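PDB 6TTD: multicopper oxidase from Aquifex aeolicus, which probably couples the one-electron oxidation of metal ions, and in this evolved variant of laccase-type substrates, to the reduction of dioxygen at a set of copper ions. Local coordinates for residues A[115-120]-A[156-161]; A[129-134]-A[502-507]; A[175-180]-A[251-256]; A[506-511]-A[518-523]. All coordinates share one frame; numbering follows the deposited sequence.

Contact 1 (A[115-120]-A[156-161]). With CU (copper (II) ion), chain F; CU (copper (II) ion), chain E; CU (copper (II) ion), chain D.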
loop_
_atom_site.group_PDB
_atom_site.type_symbol
_atom_site.label_atom_id
_atom_site.label_comp_id
_atom_site.label_asym_id
_atom_site.label_seq_id
_atom_site.Cartn_x
_atom_site.Cartn_y
_atom_site.Cartn_z
ATOM N N SER A 115 16.438 8.102 7.999
ATOM C CA SER A 115 15.132 7.856 7.401
ATOM C C SER A 115 14.946 8.662 6.117
ATOM O O SER A 115 15.724 9.569 5.791
ATOM C CB SER A 115 14.021 8.174 8.426
ATOM O OG SER A 115 12.814 7.564 7.991
ATOM N N ILE A 116 13.879 8.327 5.385
ATOM C CA ILE A 116 13.503 9.025 4.153
ATOM C C ILE A 116 12.070 8.579 3.879
ATOM O O ILE A 116 11.714 7.436 4.218
ATOM C CB ILE A 116 14.442 8.646 2.973
ATOM C CG1 ILE A 116 14.198 9.519 1.743
ATOM C CG2 ILE A 116 14.309 7.139 2.590
ATOM C CD1 ILE A 116 14.732 10.877 1.929
ATOM N N ILE A 117 11.224 9.468 3.297
ATOM C CA ILE A 117 9.865 9.061 2.925
ATOM C C ILE A 117 9.861 8.542 1.496
ATOM O O ILE A 117 10.407 9.195 0.600
ATOM C CB ILE A 117 8.854 10.222 3.023
ATOM C CG1 ILE A 117 9.069 11.074 4.292
ATOM C CG2 ILE A 117 7.457 9.595 2.936
ATOM C CD1 ILE A 117 8.122 12.217 4.432
ATOM N N HIS A 118 9.124 7.457 1.247
ATOM C CA HIS A 118 8.851 6.968 -0.099
ATOM C C HIS A 118 7.365 7.153 -0.423
ATOM O O HIS A 118 6.497 6.924 0.440
ATOM C CB HIS A 118 9.264 5.480 -0.188
ATOM C CG HIS A 118 8.703 4.735 -1.370
ATOM N ND1 HIS A 118 9.007 5.051 -2.671
ATOM C CD2 HIS A 118 7.886 3.653 -1.428
ATOM C CE1 HIS A 118 8.386 4.211 -3.483
ATOM N NE2 HIS A 118 7.694 3.359 -2.749
ATOM N N TRP A 119 7.061 7.606 -1.646
ATOM C CA TRP A 119 5.688 7.815 -2.087
ATOM C C TRP A 119 5.332 6.544 -2.846
ATOM O O TRP A 119 5.588 6.401 -4.040
ATOM C CB TRP A 119 5.544 9.067 -2.947
ATOM C CG TRP A 119 6.510 10.130 -2.502
ATOM C CD1 TRP A 119 7.693 10.485 -3.114
ATOM C CD2 TRP A 119 6.418 10.954 -1.304
ATOM N NE1 TRP A 119 8.333 11.493 -2.365
ATOM C CE2 TRP A 119 7.567 11.781 -1.264
ATOM C CE3 TRP A 119 5.466 11.080 -0.276
ATOM C CZ2 TRP A 119 7.779 12.702 -0.253
ATOM C CZ3 TRP A 119 5.692 12.035 0.740
ATOM C CH2 TRP A 119 6.823 12.818 0.737
ATOM N N HIS A 120 4.778 5.582 -2.140
ATOM C CA HIS A 120 4.592 4.260 -2.740
ATOM C C HIS A 120 3.492 4.332 -3.820
ATOM O O HIS A 120 2.350 4.700 -3.539
ATOM C CB HIS A 120 4.302 3.229 -1.633
ATOM C CG HIS A 120 3.948 1.857 -2.132
ATOM N ND1 HIS A 120 4.268 0.714 -1.418
ATOM C CD2 HIS A 120 3.267 1.432 -3.234
ATOM C CE1 HIS A 120 3.804 -0.356 -2.056
ATOM N NE2 HIS A 120 3.206 0.047 -3.160
ATOM N N TYR A 156 -2.863 5.939 -2.854
ATOM C CA TYR A 156 -1.421 5.688 -2.753
ATOM C C TYR A 156 -1.001 5.727 -1.264
ATOM O O TYR A 156 -1.830 5.883 -0.367
ATOM C CB TYR A 156 -0.687 6.704 -3.629
ATOM C CG TYR A 156 -1.078 6.598 -5.091
ATOM C CD1 TYR A 156 -0.221 5.967 -6.012
ATOM C CD2 TYR A 156 -2.296 7.135 -5.555
ATOM C CE1 TYR A 156 -0.571 5.847 -7.324
ATOM C CE2 TYR A 156 -2.680 7.015 -6.898
ATOM C CZ TYR A 156 -1.812 6.387 -7.787
ATOM O OH TYR A 156 -2.145 6.231 -9.149
ATOM N N PHE A 157 0.291 5.678 -0.998
ATOM C CA PHE A 157 0.763 5.256 0.331
ATOM C C PHE A 157 2.105 5.929 0.616
ATOM O O PHE A 157 3.051 5.755 -0.177
ATOM C CB PHE A 157 0.884 3.708 0.288
ATOM C CG PHE A 157 1.348 2.996 1.569
ATOM C CD1 PHE A 157 1.318 3.582 2.840
ATOM C CD2 PHE A 157 1.743 1.636 1.455
ATOM C CE1 PHE A 157 1.745 2.860 3.970
ATOM C CE2 PHE A 157 2.170 0.913 2.564
ATOM C CZ PHE A 157 2.162 1.534 3.840
ATOM N N TYR A 158 2.234 6.670 1.717
ATOM C CA TYR A 158 3.542 7.220 2.026
ATOM C C TYR A 158 4.079 6.583 3.301
ATOM O O TYR A 158 3.345 6.401 4.285
ATOM C CB TYR A 158 3.496 8.758 2.082
ATOM C CG TYR A 158 2.685 9.442 3.179
ATOM C CD1 TYR A 158 3.324 9.979 4.322
ATOM C CD2 TYR A 158 1.307 9.655 3.022
ATOM C CE1 TYR A 158 2.614 10.646 5.329
ATOM C CE2 TYR A 158 0.578 10.335 3.989
ATOM C CZ TYR A 158 1.246 10.822 5.156
ATOM O OH TYR A 158 0.540 11.487 6.104
ATOM N N HIS A 159 5.361 6.233 3.281
ATOM C CA HIS A 159 5.922 5.552 4.433
ATOM C C HIS A 159 7.447 5.607 4.336
ATOM O O HIS A 159 7.981 5.885 3.261
ATOM C CB HIS A 159 5.408 4.106 4.513
ATOM C CG HIS A 159 5.900 3.208 3.421
ATOM N ND1 HIS A 159 7.210 2.773 3.354
ATOM C CD2 HIS A 159 5.251 2.605 2.387
ATOM C CE1 HIS A 159 7.359 1.966 2.304
ATOM N NE2 HIS A 159 6.183 1.831 1.715
ATOM N N PRO A 160 8.170 5.336 5.438
ATOM C CA PRO A 160 9.642 5.434 5.406
ATOM C C PRO A 160 10.283 4.276 4.634
ATOM O O PRO A 160 9.681 3.217 4.419
ATOM C CB PRO A 160 10.049 5.366 6.887
ATOM C CG PRO A 160 8.914 4.568 7.525
ATOM C CD PRO A 160 7.657 4.993 6.777
ATOM N N HIS A 161 11.553 4.471 4.261
ATOM C CA HIS A 161 12.235 3.443 3.475
ATOM C C HIS A 161 13.717 3.304 3.845
ATOM O O HIS A 161 14.534 3.053 2.943
ATOM C CB HIS A 161 12.077 3.812 1.974
ATOM C CG HIS A 161 11.840 2.631 1.078
ATOM N ND1 HIS A 161 12.791 1.656 0.864
ATOM C CD2 HIS A 161 10.758 2.275 0.334
ATOM C CE1 HIS A 161 12.288 0.732 0.052
ATOM N NE2 HIS A 161 11.070 1.100 -0.312
HETATM CU CU CU F . 5.406 0.590 0.281
HETATM CU CU CU E . 7.191 1.553 -3.406
HETATM CU CU CU D . 9.934 0.201 -1.684
#
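Two His-X-His motifs of the trinuclear copper cluster face each other here, His118 and His120 on strand 117-120, His159 and His161 on or just after strand 154-160. The strands run antiparallel. His118 N meets His159 O at 2.8 Å in a nearly straight bond (172°), and His159 N bonds back to His118 O. His120 ND1 and His159 NE2 bind one copper, each at 2.0 Å, and their rings meet rim to rim. His159 CG stands between its backbone N and carbonyl carbon (chi1 68°), which brings NE2 to the metal. His159 ND1 donates to Pro160 O at 2.7 Å and fixes the ring's rotation. His118 NE2 and His161 NE2 each bind a different copper; the edge of the His161 ring is turned toward the face of His118. Behind the metals, His118 ND1 bonds to Asp129 O and His120 NE2 to Asp479. His454, His456, His508 and His510 complete the cluster. Strand 117-120 ends its sheet, and strand 154-160 separates it from strand 176-181.

Contact 2 (A[129-134]-A[502-507]). With SO4 (sulfate ion), chain H.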
loop_
_atom_site.group_PDB
_atom_site.type_symbol
_atom_site.label_atom_id
_atom_site.label_comp_id
_atom_site.label_asym_id
_atom_site.label_seq_id
_atom_site.Cartn_x
_atom_site.Cartn_y
_atom_site.Cartn_z
ATOM N N ASP A 129 12.048 9.786 -5.131
ATOM C CA ASP A 129 11.262 8.580 -4.846
ATOM C C ASP A 129 11.435 8.112 -3.403
ATOM O O ASP A 129 10.584 7.388 -2.887
ATOM C CB ASP A 129 11.704 7.504 -5.846
ATOM C CG ASP A 129 11.075 6.163 -5.637
ATOM O OD1 ASP A 129 9.837 6.086 -5.505
ATOM O OD2 ASP A 129 11.811 5.133 -5.670
ATOM N N GLY A 130 12.498 8.508 -2.735
ATOM C CA GLY A 130 12.728 7.976 -1.403
ATOM C C GLY A 130 13.521 6.676 -1.404
ATOM O O GLY A 130 13.169 5.731 -0.698
ATOM N N HIS A 131 14.534 6.596 -2.241
ATOM C CA HIS A 131 15.444 5.469 -2.249
ATOM C C HIS A 131 16.342 5.518 -0.996
ATOM O O HIS A 131 16.742 6.610 -0.547
ATOM C CB HIS A 131 16.284 5.539 -3.546
ATOM C CG HIS A 131 17.156 4.343 -3.816
ATOM N ND1 HIS A 131 18.320 4.084 -3.111
ATOM C CD2 HIS A 131 17.063 3.361 -4.760
ATOM C CE1 HIS A 131 18.876 2.981 -3.571
ATOM N NE2 HIS A 131 18.141 2.523 -4.577
ATOM N N PRO A 132 16.700 4.355 -0.429
ATOM C CA PRO A 132 17.511 4.339 0.815
ATOM C C PRO A 132 18.857 5.051 0.679
ATOM O O PRO A 132 19.413 5.496 1.695
ATOM C CB PRO A 132 17.732 2.834 1.088
ATOM C CG PRO A 132 16.900 2.098 0.115
ATOM C CD PRO A 132 16.318 3.014 -0.905
ATOM N N TYR A 133 19.431 5.121 -0.538
ATOM C CA TYR A 133 20.687 5.846 -0.694
ATOM C C TYR A 133 20.531 7.298 -0.280
ATOM O O TYR A 133 21.531 7.910 0.102
ATOM C CB TYR A 133 21.218 5.805 -2.134
ATOM C CG TYR A 133 21.604 4.445 -2.668
ATOM C CD1 TYR A 133 21.864 3.363 -1.812
ATOM C CD2 TYR A 133 21.710 4.237 -4.044
ATOM C CE1 TYR A 133 22.232 2.114 -2.309
ATOM C CE2 TYR A 133 22.068 2.978 -4.566
ATOM C CZ TYR A 133 22.304 1.937 -3.698
ATOM O OH TYR A 133 22.646 0.725 -4.224
ATOM N N TYR A 134 19.302 7.847 -0.308
ATOM C CA TYR A 134 19.053 9.265 -0.001
ATOM C C TYR A 134 18.597 9.497 1.439
ATOM O O TYR A 134 18.356 10.646 1.826
ATOM C CB TYR A 134 18.025 9.886 -0.991
ATOM C CG TYR A 134 18.751 10.132 -2.241
ATOM C CD1 TYR A 134 19.667 11.189 -2.314
ATOM C CD2 TYR A 134 18.651 9.263 -3.315
ATOM C CE1 TYR A 134 20.456 11.413 -3.445
ATOM C CE2 TYR A 134 19.446 9.477 -4.497
ATOM C CZ TYR A 134 20.346 10.561 -4.540
ATOM O OH TYR A 134 21.135 10.789 -5.658
ATOM N N HIS A 502 18.883 8.677 -16.435
ATOM C CA HIS A 502 18.575 7.314 -16.039
ATOM C C HIS A 502 17.978 7.287 -14.634
ATOM O O HIS A 502 18.213 8.186 -13.816
ATOM C CB HIS A 502 19.826 6.435 -16.085
ATOM C CG HIS A 502 20.815 6.697 -14.996
ATOM N ND1 HIS A 502 21.833 7.621 -15.109
ATOM C CD2 HIS A 502 20.972 6.122 -13.783
ATOM C CE1 HIS A 502 22.571 7.608 -14.013
ATOM N NE2 HIS A 502 22.066 6.706 -13.191
ATOM N N GLN A 503 17.212 6.222 -14.349
ATOM C CA GLN A 503 16.502 6.038 -13.074
ATOM C C GLN A 503 17.011 4.775 -12.414
ATOM O O GLN A 503 17.261 3.787 -13.097
ATOM C CB GLN A 503 14.995 5.909 -13.301
ATOM C CG GLN A 503 14.470 7.084 -14.109
ATOM C CD GLN A 503 14.648 8.346 -13.319
ATOM O OE1 GLN A 503 14.296 8.381 -12.133
ATOM N NE2 GLN A 503 15.260 9.372 -13.931
ATOM N N ILE A 504 17.191 4.808 -11.100
ATOM C CA ILE A 504 17.513 3.624 -10.305
ATOM C C ILE A 504 16.280 3.376 -9.452
ATOM O O ILE A 504 15.934 4.198 -8.592
ATOM C CB ILE A 504 18.769 3.843 -9.444
ATOM C CG1 ILE A 504 19.995 4.209 -10.324
ATOM C CG2 ILE A 504 19.016 2.675 -8.450
ATOM C CD1 ILE A 504 20.393 3.141 -11.401
ATOM N N TYR A 505 15.570 2.285 -9.736
ATOM C CA TYR A 505 14.337 1.944 -9.035
ATOM C C TYR A 505 14.501 0.618 -8.286
ATOM O O TYR A 505 15.162 -0.305 -8.763
ATOM C CB TYR A 505 13.202 1.841 -10.057
ATOM C CG TYR A 505 12.734 3.141 -10.641
ATOM C CD1 TYR A 505 12.474 4.246 -9.817
ATOM C CD2 TYR A 505 12.507 3.266 -12.010
ATOM C CE1 TYR A 505 11.988 5.447 -10.319
ATOM C CE2 TYR A 505 12.033 4.498 -12.559
ATOM C CZ TYR A 505 11.756 5.581 -11.683
ATOM O OH TYR A 505 11.256 6.784 -12.176
ATOM N N LEU A 506 13.840 0.504 -7.145
ATOM C CA LEU A 506 13.904 -0.737 -6.376
ATOM C C LEU A 506 12.920 -1.783 -6.907
ATOM O O LEU A 506 11.855 -1.464 -7.436
ATOM C CB LEU A 506 13.561 -0.461 -4.906
ATOM C CG LEU A 506 14.534 0.506 -4.267
ATOM C CD1 LEU A 506 14.038 0.765 -2.898
ATOM C CD2 LEU A 506 15.876 -0.223 -4.191
ATOM N N LEU A 507 13.267 -3.042 -6.713
ATOM C CA LEU A 507 12.338 -4.144 -6.857
ATOM C C LEU A 507 12.485 -4.951 -5.580
ATOM O O LEU A 507 13.614 -5.311 -5.226
ATOM C CB LEU A 507 12.687 -4.978 -8.090
ATOM C CG LEU A 507 11.860 -6.246 -8.300
ATOM C CD1 LEU A 507 11.865 -6.686 -9.747
ATOM C CD2 LEU A 507 12.368 -7.383 -7.426
HETATM S S SO4 H . 22.095 9.877 -17.843
HETATM O O1 SO4 H . 22.917 11.088 -17.910
HETATM O O2 SO4 H . 21.178 9.891 -18.988
HETATM O O3 SO4 H . 22.885 8.637 -17.888
HETATM O O4 SO4 H . 21.344 9.907 -16.597
HETATM O O HOH W 1 14.094 3.899 -6.421
#
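His131 packs on Leu506 where a loop of the first cupredoxin-like domain meets strand 503-509 of the last. This is the tight part. His131 CG lies anti to the backbone N (chi1 -172°), which carries the ring toward the strand. Leu506 CD2 approaches the ring obliquely, 3.6 Å from His131 NE2, and Ile504 CG2 lies near the same nitrogen. Pro132 CD meets Leu506 CD1 at 3.8 Å. Both ring nitrogens are engaged: His131 ND1 accepts from Tyr133 N at 3.0 Å, close to the ring plane, and NE2 bonds to Asn522 OD1. With a leucine in place of His131, Tyr133 N and Asn522 OD1 would probably each lose a partner. Pro132 and Tyr133 are partly exposed. The Asp129 end is buried but looser, with OD2 no nearer to Tyr505 than 4.3 Å, at CD1. Asp129 OD2 also bonds to ND1 of His456, a copper ligand. One water links the loop to the strand, donating to Asp129 OD2 at 2.7 Å and to Ile504 O at 2.9 Å.

Contact 3 (A[175-180]-A[251-256])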
loop_
_atom_site.group_PDB
_atom_site.type_symbol
_atom_site.label_atom_id
_atom_site.label_comp_id
_atom_site.label_asym_id
_atom_site.label_seq_id
_atom_site.Cartn_x
_atom_site.Cartn_y
_atom_site.Cartn_z
ATOM N N ALA A 175 3.266 6.054 8.541
ATOM C CA ALA A 175 2.482 5.478 7.462
ATOM C C ALA A 175 1.268 6.356 7.230
ATOM O O ALA A 175 0.632 6.790 8.188
ATOM C CB ALA A 175 2.004 4.080 7.843
ATOM N N GLY A 176 0.924 6.592 5.978
ATOM C CA GLY A 176 -0.294 7.353 5.750
ATOM C C GLY A 176 -0.752 7.149 4.318
ATOM O O GLY A 176 -0.021 6.636 3.451
ATOM N N MET A 177 -1.977 7.585 4.075
ATOM C CA MET A 177 -2.571 7.467 2.751
ATOM C C MET A 177 -2.405 8.733 1.923
ATOM O O MET A 177 -2.320 9.861 2.448
ATOM C CB MET A 177 -4.053 7.142 2.899
ATOM C CG MET A 177 -4.896 7.105 1.605
ATOM S SD MET A 177 -6.568 6.472 1.971
ATOM C CE MET A 177 -6.250 4.774 2.497
ATOM N N ILE A 178 -2.368 8.526 0.598
ATOM C CA ILE A 178 -2.363 9.599 -0.392
ATOM C C ILE A 178 -3.571 9.387 -1.268
ATOM O O ILE A 178 -3.844 8.243 -1.654
ATOM C CB ILE A 178 -1.097 9.574 -1.271
ATOM C CG1 ILE A 178 0.156 9.899 -0.451
ATOM C CG2 ILE A 178 -1.275 10.437 -2.505
ATOM C CD1 ILE A 178 1.447 9.435 -1.165
ATOM N N ILE A 179 -4.286 10.469 -1.605
ATOM C CA ILE A 179 -5.358 10.366 -2.586
ATOM C C ILE A 179 -5.050 11.319 -3.709
ATOM O O ILE A 179 -4.988 12.538 -3.491
ATOM C CB ILE A 179 -6.761 10.635 -1.994
ATOM C CG1 ILE A 179 -7.189 9.489 -1.062
ATOM C CG2 ILE A 179 -7.807 10.791 -3.120
ATOM C CD1 ILE A 179 -8.521 9.783 -0.257
ATOM N N ILE A 180 -4.918 10.774 -4.928
ATOM C CA ILE A 180 -4.750 11.579 -6.139
ATOM C C ILE A 180 -6.099 11.671 -6.832
ATOM O O ILE A 180 -6.855 10.676 -6.897
ATOM C CB ILE A 180 -3.697 10.970 -7.080
ATOM C CG1 ILE A 180 -2.342 10.904 -6.364
ATOM C CG2 ILE A 180 -3.626 11.781 -8.409
ATOM C CD1 ILE A 180 -1.200 10.312 -7.229
ATOM N N ARG A 251 -11.457 2.865 1.067
ATOM C CA ARG A 251 -10.110 2.786 0.501
ATOM C C ARG A 251 -9.294 1.917 1.436
ATOM O O ARG A 251 -8.767 2.397 2.447
ATOM C CB ARG A 251 -9.509 4.168 0.366
ATOM C CG ARG A 251 -10.255 4.988 -0.675
ATOM C CD ARG A 251 -9.684 6.405 -0.730
ATOM N NE ARG A 251 -10.461 7.311 -1.599
ATOM C CZ ARG A 251 -10.087 7.686 -2.809
ATOM N NH1 ARG A 251 -8.930 7.234 -3.347
ATOM N NH2 ARG A 251 -10.863 8.547 -3.466
ATOM N N ILE A 252 -9.211 0.629 1.114
ATOM C CA ILE A 252 -8.527 -0.325 1.993
ATOM C C ILE A 252 -7.043 -0.316 1.649
ATOM O O ILE A 252 -6.640 -0.626 0.521
ATOM C CB ILE A 252 -9.149 -1.723 1.861
ATOM C CG1 ILE A 252 -10.605 -1.622 2.324
ATOM C CG2 ILE A 252 -8.314 -2.806 2.632
ATOM C CD1 ILE A 252 -11.450 -2.727 1.849
ATOM N N LEU A 253 -6.226 0.054 2.618
ATOM C CA LEU A 253 -4.773 0.064 2.482
ATOM C C LEU A 253 -4.225 -0.889 3.545
ATOM O O LEU A 253 -4.462 -0.688 4.751
ATOM C CB LEU A 253 -4.239 1.512 2.640
ATOM C CG LEU A 253 -2.730 1.746 2.476
ATOM C CD1 LEU A 253 -2.548 3.214 2.258
ATOM C CD2 LEU A 253 -2.052 1.389 3.764
ATOM N N ASN A 254 -3.550 -1.968 3.111
ATOM C CA ASN A 254 -2.924 -2.871 4.084
ATOM C C ASN A 254 -1.620 -2.228 4.547
ATOM O O ASN A 254 -0.618 -2.269 3.841
ATOM C CB ASN A 254 -2.687 -4.233 3.461
ATOM C CG ASN A 254 -2.102 -5.180 4.444
ATOM O OD1 ASN A 254 -1.519 -4.737 5.437
ATOM N ND2 ASN A 254 -2.251 -6.491 4.216
ATOM N N GLY A 255 -1.606 -1.631 5.747
ATOM C CA GLY A 255 -0.419 -0.990 6.304
ATOM C C GLY A 255 0.325 -1.883 7.285
ATOM O O GLY A 255 1.083 -1.372 8.115
ATOM N N SER A 256 0.089 -3.203 7.233
ATOM C CA SER A 256 0.722 -4.150 8.134
ATOM C C SER A 256 2.120 -4.503 7.641
ATOM O O SER A 256 2.440 -4.312 6.482
ATOM C CB SER A 256 -0.094 -5.431 8.254
ATOM O OG SER A 256 -1.441 -5.131 8.614
HETATM O O HOH W 2 -9.003 8.850 -5.956
#
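Met177 and Leu253 make the apolar contact. Met177 reaches out from strand 176-181 and bends at its last torsion (chi3 -65°), which lays its CE 3.8 Å from Leu253 CB. Methyl groups also pack on polar ones. Met177 CE lies 3.5 Å from Arg251 O. Ile179 crosses the arginine side chain at about a right angle. Ile179 CD1 sits over one face of the guanidinium, toward the rim, 3.4 Å from Arg251 NE. No hydrogen bond joins the two strands directly. They belong to the first and second cupredoxin-like domains, and face each other across the interface with their axes 9.1 Å apart. Polar contacts surround the guanidinium. NE forms a salt bridge with Asp200, and NH1 bonds to Thr155 of strand 154-160. A methionine in place of Arg251 would probably leave Asp200 without its charged mate and a bridging water without its donor. That water, in the guanidinium plane, accepts from Arg251 NH1 at 3.1 Å and donates to Ile180 O at 3.0 Å.

Contact 4 (A[506-511]-A[518-523]). With CU (copper (II) ion), chain C; CU (copper (II) ion), chain D; CU (copper (II) ion), chain F.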
loop_
_atom_site.group_PDB
_atom_site.type_symbol
_atom_site.label_atom_id
_atom_site.label_comp_id
_atom_site.label_asym_id
_atom_site.label_seq_id
_atom_site.Cartn_x
_atom_site.Cartn_y
_atom_site.Cartn_z
ATOM N N LEU A 506 13.840 0.504 -7.145
ATOM C CA LEU A 506 13.904 -0.737 -6.376
ATOM C C LEU A 506 12.920 -1.783 -6.907
ATOM O O LEU A 506 11.855 -1.464 -7.436
ATOM C CB LEU A 506 13.561 -0.461 -4.906
ATOM C CG LEU A 506 14.534 0.506 -4.267
ATOM C CD1 LEU A 506 14.038 0.765 -2.898
ATOM C CD2 LEU A 506 15.876 -0.223 -4.191
ATOM N N LEU A 507 13.267 -3.042 -6.713
ATOM C CA LEU A 507 12.338 -4.144 -6.857
ATOM C C LEU A 507 12.485 -4.951 -5.580
ATOM O O LEU A 507 13.614 -5.311 -5.226
ATOM C CB LEU A 507 12.687 -4.978 -8.090
ATOM C CG LEU A 507 11.860 -6.246 -8.300
ATOM C CD1 LEU A 507 11.865 -6.686 -9.747
ATOM C CD2 LEU A 507 12.368 -7.383 -7.426
ATOM N N HIS A 508 11.389 -5.182 -4.835
ATOM C CA HIS A 508 11.591 -5.852 -3.555
ATOM C C HIS A 508 10.289 -6.439 -3.027
ATOM O O HIS A 508 9.189 -6.164 -3.522
ATOM C CB HIS A 508 12.166 -4.888 -2.500
ATOM C CG HIS A 508 11.228 -3.771 -2.098
ATOM N ND1 HIS A 508 10.263 -3.905 -1.102
ATOM C CD2 HIS A 508 11.165 -2.478 -2.508
ATOM C CE1 HIS A 508 9.634 -2.747 -0.954
ATOM N NE2 HIS A 508 10.166 -1.858 -1.777
ATOM N N CYS A 509 10.444 -7.279 -2.019
ATOM C CA CYS A 509 9.301 -7.832 -1.306
ATOM C C CYS A 509 8.731 -6.787 -0.352
ATOM O O CYS A 509 9.478 -6.016 0.284
ATOM C CB CYS A 509 9.715 -9.100 -0.547
ATOM S SG CYS A 509 8.365 -9.820 0.309
ATOM N N HIS A 510 7.395 -6.748 -0.250
ATOM C CA HIS A 510 6.783 -5.790 0.658
ATOM C C HIS A 510 6.371 -6.404 1.989
ATOM O O HIS A 510 5.663 -5.764 2.764
ATOM C CB HIS A 510 5.598 -5.112 -0.009
ATOM C CG HIS A 510 5.388 -3.712 0.477
ATOM N ND1 HIS A 510 4.861 -3.439 1.720
ATOM C CD2 HIS A 510 5.634 -2.508 -0.109
ATOM C CE1 HIS A 510 4.767 -2.120 1.867
ATOM N NE2 HIS A 510 5.216 -1.537 0.774
ATOM N N ILE A 511 6.815 -7.623 2.296
ATOM C CA ILE A 511 6.868 -8.010 3.694
ATOM C C ILE A 511 8.058 -7.238 4.287
ATOM O O ILE A 511 9.219 -7.425 3.874
ATOM C CB ILE A 511 6.984 -9.532 3.850
ATOM C CG1 ILE A 511 5.649 -10.178 3.343
ATOM C CG2 ILE A 511 7.257 -9.917 5.352
ATOM C CD1 ILE A 511 5.738 -11.668 3.139
ATOM N N GLY A 518 17.014 -7.714 3.390
ATOM C CA GLY A 518 17.702 -7.600 2.135
ATOM C C GLY A 518 17.008 -8.217 0.956
ATOM O O GLY A 518 17.636 -8.357 -0.098
ATOM N N MET A 519 15.724 -8.544 1.048
ATOM C CA MET A 519 15.043 -9.088 -0.127
ATOM C C MET A 519 14.662 -7.949 -1.092
ATOM O O MET A 519 13.501 -7.599 -1.285
ATOM C CB MET A 519 13.832 -9.891 0.323
ATOM C CG MET A 519 13.294 -10.756 -0.794
ATOM S SD MET A 519 12.007 -11.860 -0.270
ATOM C CE MET A 519 11.735 -12.676 -1.873
ATOM N N MET A 520 15.677 -7.386 -1.748
ATOM C CA MET A 520 15.538 -6.114 -2.448
ATOM C C MET A 520 16.731 -5.973 -3.380
ATOM O O MET A 520 17.829 -6.381 -3.013
ATOM C CB MET A 520 15.520 -4.959 -1.448
ATOM C CG MET A 520 15.598 -3.606 -2.057
ATOM S SD MET A 520 15.351 -2.240 -0.824
ATOM C CE MET A 520 16.608 -2.616 0.401
ATOM N N VAL A 521 16.507 -5.402 -4.576
ATOM C CA VAL A 521 17.555 -5.108 -5.551
ATOM C C VAL A 521 17.199 -3.768 -6.178
ATOM O O VAL A 521 16.069 -3.288 -6.052
ATOM C CB VAL A 521 17.688 -6.154 -6.680
ATOM C CG1 VAL A 521 18.092 -7.506 -6.130
ATOM C CG2 VAL A 521 16.381 -6.225 -7.492
ATOM N N ASN A 522 18.194 -3.167 -6.861
ATOM C CA ASN A 522 17.971 -2.082 -7.802
ATOM C C ASN A 522 17.757 -2.644 -9.187
ATOM O O ASN A 522 18.314 -3.687 -9.538
ATOM C CB ASN A 522 19.181 -1.149 -7.906
ATOM C CG ASN A 522 19.525 -0.416 -6.612
ATOM O OD1 ASN A 522 18.691 0.214 -5.984
ATOM N ND2 ASN A 522 20.803 -0.449 -6.264
ATOM N N TYR A 523 17.011 -1.910 -10.005
ATOM C CA TYR A 523 17.099 -2.099 -11.451
ATOM C C TYR A 523 17.217 -0.728 -12.081
ATOM O O TYR A 523 16.958 0.275 -11.422
ATOM C CB TYR A 523 15.904 -2.897 -12.033
ATOM C CG TYR A 523 14.582 -2.194 -12.025
ATOM C CD1 TYR A 523 14.106 -1.590 -13.182
ATOM C CD2 TYR A 523 13.767 -2.168 -10.869
ATOM C CE1 TYR A 523 12.859 -0.918 -13.199
ATOM C CE2 TYR A 523 12.530 -1.519 -10.881
ATOM C CZ TYR A 523 12.084 -0.906 -12.064
ATOM O OH TYR A 523 10.885 -0.262 -12.131
HETATM CU CU CU C . 9.030 -11.739 1.081
HETATM CU CU CU D . 9.934 0.201 -1.684
HETATM CU CU CU F . 5.406 0.590 0.281
#
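His508 opposes Met520 as a non-hydrogen-bonded pair of two antiparallel strands, and the His508 strand carries the His-Cys-His motif of the multicopper oxidases. In this family the motif joins the mononuclear copper to the trinuclear cluster. The His508 side chain starts at CB, 3.5 Å from Met520 CB and close to Met519 O. Its CG stands between the backbone N and the carbonyl carbon (chi1 66°), which sets ND1 beside Cys509 O and NE2 at the copper. Met520 CG lies obliquely beside the ring. His508 ND1 donates to Cys509 O at 2.6 Å; the oxygen is in the ring plane, but the donor stands well above the carbonyl plane. This bond holds the ring turned, and His508 NE2 at the tip binds a cluster copper at 2.1 Å. Cys509 SG binds the mononuclear copper at 2.2 Å, with His451 and His514. SG also accepts from Ile511 N. Cys509 N bonds to Met519 O at 3.2 Å. Met519 SD touches Cys509 CB at 3.6 Å and stops 3.3 Å from the mononuclear copper.

In the fold
Contacts 1 and 4 come from the first and last domains, yet their centres lie only about 14 Å apart, and both reach two of the same coppers. The trinuclear cluster is thus built between these two domains. Contact 2 spans the same seam, its centre about 12 Å from that of contact 1 and 11 Å from that of contact 4, and shares strand 503-509 with contact 4. Contact 3 comes after contact 1 and before contact 4 along the chain, nested inside the loop closed by contact 2. Its centre is about 11 Å from that of contact 1. Its strand 176-181 neighbours strand 154-160, which ties the second domain to the sheet carrying copper ligands.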